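Local coordinates for Alpha/beta hydrolase (Legionella pneumophila subsp. pneumophila str. Philadelphia 1, PDB 4EZI), which is an uncharacterised putative hydrolase of the alpha/beta hydrolase fold, possibly with triacylglycerol lipase activity, at residues A308-V313 with H331-Y336. Numbering follows the deposited sequence.
Sequences APLLLV and HSFRKY
Leu310 and Phe333 carry this contact through a CH-pi interaction. The methyl CD2 of Leu310 sits over one face of the Phe333 ring, 3.8 Å from the ring centroid and 14° off the ring normal. It is displaced a little toward the CD2 side of the ring, and Leu310 CD2 lies 3.7 Å from Phe333 CD2. Leu310 CG is anti to the backbone N (chi1 176°) and beside the carbonyl carbon, and with chi2 64° this sets CD2 over the ring. The two side chains cross at about a right angle.

Leu312, two residues further along the strand, adds a looser apolar contact. Its CD1 approaches the edge of the same ring, 4.3 Å from Phe333 CD2. The ring therefore meets one leucine over a face and the other at its rim. No hydrogen bond links 308-313 to 331-336.

Within 331-336, Ser332 O takes two bonds from Lys335, through N and NZ (2.9 Å), from opposite faces of the carbonyl plane. Lys335 NZ also forms a salt bridge with Asp303.

The contact is buried packing within a beta-alpha-beta unit of the alpha/beta hydrolase fold, made of strand 310-314, helix 323-334 and strand 340-344. Phe304 meets the Phe333 ring edge-to-face, and Val340 of the next strand also touches Phe333. On the neighbouring strand 193-197, Pro196 packs against Leu310 and Leu312, while Phe365 of helix 355-370 packs on the intervening Leu311.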
ATOM      1  N   ALA A 308      13.108   7.458  10.787  1.00 12.57           N
ATOM      2  CA  ALA A 308      13.600   6.090  10.784  1.00 12.09           C
ATOM      3  C   ALA A 308      14.383   5.872   9.507  1.00 11.47           C
ATOM      4  O   ALA A 308      14.146   6.568   8.508  1.00 12.08           O
ATOM      5  CB  ALA A 308      12.444   5.100  10.833  1.00 12.90           C
ATOM      6  N   PRO A 309      15.287   4.890   9.504  1.00 10.64           N
ATOM      7  CA  PRO A 309      15.925   4.475   8.262  1.00 10.83           C
ATOM      8  C   PRO A 309      14.899   4.190   7.179  1.00 10.30           C
ATOM      9  O   PRO A 309      13.868   3.545   7.451  1.00 10.42           O
ATOM     10  CB  PRO A 309      16.673   3.200   8.672  1.00 12.65           C
ATOM     11  CG  PRO A 309      16.927   3.368  10.128  1.00 14.99           C
ATOM     12  CD  PRO A 309      15.775   4.138  10.682  1.00 12.98           C
ATOM     13  N   LEU A 310      15.215   4.634   5.971  1.00 10.19           N
ATOM     14  CA  LEU A 310      14.284   4.637   4.852  1.00 10.13           C
ATOM     15  C   LEU A 310      14.949   4.091   3.596  1.00  9.82           C
ATOM     16  O   LEU A 310      15.978   4.612   3.160  1.00 11.36           O
ATOM     17  CB  LEU A 310      13.781   6.062   4.613  1.00 10.14           C
ATOM     18  CG  LEU A 310      12.867   6.307   3.417  1.00 10.12           C
ATOM     19  CD1 LEU A 310      11.554   5.546   3.574  1.00 10.56           C
ATOM     20  CD2 LEU A 310      12.626   7.808   3.255  1.00 11.68           C
ATOM     21  N   LEU A 311      14.308   3.082   3.008  1.00  9.61           N
ATOM     22  CA  LEU A 311      14.762   2.463   1.776  1.00  9.36           C
ATOM     23  C   LEU A 311      13.688   2.617   0.701  1.00  9.22           C
ATOM     24  O   LEU A 311      12.618   2.080   0.864  1.00  9.80           O
ATOM     25  CB  LEU A 311      15.056   0.970   1.972  1.00  9.89           C
ATOM     26  CG  LEU A 311      15.384   0.185   0.704  1.00  9.52           C
ATOM     27  CD1 LEU A 311      16.650   0.674   0.057  1.00 11.59           C
ATOM     28  CD2 LEU A 311      15.440  -1.321   0.939  1.00 11.08           C
ATOM     29  N   LEU A 312      13.984   3.311  -0.392  1.00  9.15           N
ATOM     30  CA  LEU A 312      13.069   3.400  -1.520  1.00  8.48           C
ATOM     31  C   LEU A 312      13.520   2.327  -2.503  1.00  9.06           C
ATOM     32  O   LEU A 312      14.583   2.465  -3.120  1.00 10.28           O
ATOM     33  CB  LEU A 312      13.125   4.788  -2.170  1.00  9.62           C
ATOM     34  CG  LEU A 312      13.029   5.995  -1.240  1.00 10.93           C
ATOM     35  CD1 LEU A 312      12.971   7.279  -2.098  1.00 13.46           C
ATOM     36  CD2 LEU A 312      11.838   5.877  -0.257  1.00 11.55           C
ATOM     37  N   VAL A 313      12.757   1.248  -2.624  1.00  8.26           N
ATOM     38  CA  VAL A 313      13.181   0.102  -3.417  1.00  8.38           C
ATOM     39  C   VAL A 313      12.163  -0.209  -4.524  1.00  8.16           C
ATOM     40  O   VAL A 313      10.967  -0.320  -4.264  1.00  8.86           O
ATOM     41  CB  VAL A 313      13.498  -1.120  -2.515  1.00  8.39           C
ATOM     42  CG1 VAL A 313      12.360  -1.432  -1.514  1.00 10.18           C
ATOM     43  CG2 VAL A 313      13.869  -2.327  -3.354  1.00 10.30           C
ATOM     44  N   HIS A 331      16.524  12.110  -3.445  1.00 13.36           N
ATOM     45  CA  HIS A 331      17.297  13.330  -3.226  1.00 13.55           C
ATOM     46  C   HIS A 331      16.583  14.273  -2.282  1.00 13.63           C
ATOM     47  O   HIS A 331      17.223  14.945  -1.478  1.00 15.04           O
ATOM     48  CB  HIS A 331      17.646  14.006  -4.542  1.00 15.16           C
ATOM     49  CG  HIS A 331      18.580  13.196  -5.376  1.00 15.64           C
ATOM     50  ND1 HIS A 331      19.853  12.867  -4.950  1.00 18.79           N
ATOM     51  CD2 HIS A 331      18.430  12.621  -6.593  1.00 17.45           C
ATOM     52  CE1 HIS A 331      20.443  12.130  -5.873  1.00 20.31           C
ATOM     53  NE2 HIS A 331      19.598  11.960  -6.878  1.00 20.74           N
ATOM     54  N   SER A 332      15.271  14.342  -2.362  1.00 13.12           N
ATOM     55  CA  SER A 332      14.512  15.168  -1.448  1.00 13.16           C
ATOM     56  C   SER A 332      14.666  14.727   0.018  1.00 13.56           C
ATOM     57  O   SER A 332      14.932  15.545   0.896  1.00 13.73           O
ATOM     58  CB  SER A 332      13.042  15.217  -1.891  1.00 12.60           C
ATOM     59  OG  SER A 332      12.283  16.072  -1.064  1.00 15.07           O
ATOM     60  N   PHE A 333      14.514  13.431   0.275  1.00 11.90           N
ATOM     61  CA  PHE A 333      14.640  12.938   1.628  1.00 11.70           C
ATOM     62  C   PHE A 333      16.070  13.075   2.172  1.00 12.72           C
ATOM     63  O   PHE A 333      16.271  13.264   3.368  1.00 13.18           O
ATOM     64  CB  PHE A 333      14.226  11.474   1.708  1.00 11.68           C
ATOM     65  CG  PHE A 333      12.728  11.245   1.697  1.00 11.00           C
ATOM     66  CD1 PHE A 333      11.932  11.785   2.696  1.00 12.18           C
ATOM     67  CD2 PHE A 333      12.129  10.463   0.710  1.00 11.07           C
ATOM     68  CE1 PHE A 333      10.568  11.549   2.730  1.00 11.62           C
ATOM     69  CE2 PHE A 333      10.748  10.225   0.756  1.00 11.98           C
ATOM     70  CZ  PHE A 333       9.972  10.761   1.764  1.00 11.94           C
ATOM     71  N   ARG A 334      17.051  12.939   1.289  1.00 12.44           N
ATOM     72  CA  ARG A 334      18.456  13.092   1.677  1.00 14.49           C
ATOM     73  C   ARG A 334      18.800  14.484   2.194  1.00 15.20           C
ATOM     74  O   ARG A 334      19.812  14.629   2.893  1.00 17.87           O
ATOM     75  CB  ARG A 334      19.387  12.720   0.525  1.00 13.96           C
ATOM     76  CG  ARG A 334      19.431  11.238   0.222  1.00 15.64           C
ATOM     77  CD  ARG A 334      20.283  10.459   1.198  1.00 18.29           C
ATOM     78  NE  ARG A 334      21.697  10.764   1.016  1.00 19.17           N
ATOM     79  CZ  ARG A 334      22.684  10.100   1.612  1.00 21.88           C
ATOM     80  NH1 ARG A 334      22.422   9.070   2.412  1.00 24.50           N
ATOM     81  NH2 ARG A 334      23.938  10.459   1.403  1.00 25.68           N
ATOM     82  N   LYS A 335      17.973  15.500   1.906  1.00 15.77           N
ATOM     83  CA  LYS A 335      18.174  16.833   2.509  1.00 15.68           C
ATOM     84  C   LYS A 335      18.073  16.772   4.032  1.00 16.17           C
ATOM     85  O   LYS A 335      18.631  17.617   4.721  1.00 19.04           O
ATOM     86  CB  LYS A 335      17.142  17.850   2.021  1.00 17.65           C
ATOM     87  CG  LYS A 335      17.138  18.161   0.551  1.00 20.36           C
ATOM     88  CD  LYS A 335      16.257  19.391   0.232  1.00 23.32           C
ATOM     89  CE  LYS A 335      14.850  19.384   0.870  1.00 23.50           C
ATOM     90  NZ  LYS A 335      13.985  18.248   0.428  1.00 17.85           N
ATOM     91  N   TYR A 336      17.344  15.785   4.556  1.00 15.82           N
ATOM     92  CA  TYR A 336      16.953  15.731   5.963  1.00 16.30           C
ATOM     93  C   TYR A 336      17.686  14.665   6.758  1.00 17.16           C
ATOM     94  O   TYR A 336      17.765  14.768   7.985  1.00 19.60           O
ATOM     95  CB  TYR A 336      15.458  15.438   6.082  1.00 17.00           C
ATOM     96  CG  TYR A 336      14.588  16.473   5.453  1.00 17.48           C
ATOM     97  CD1 TYR A 336      14.446  17.727   6.019  1.00 21.29           C
ATOM     98  CD2 TYR A 336      13.923  16.216   4.266  1.00 17.81           C
ATOM     99  CE1 TYR A 336      13.646  18.694   5.422  1.00 24.02           C
ATOM    100  CE2 TYR A 336      13.125  17.159   3.672  1.00 21.65           C
ATOM    101  CZ  TYR A 336      12.984  18.395   4.256  1.00 23.10           C
ATOM    102  OH  TYR A 336      12.198  19.359   3.679  1.00 24.62           O
TER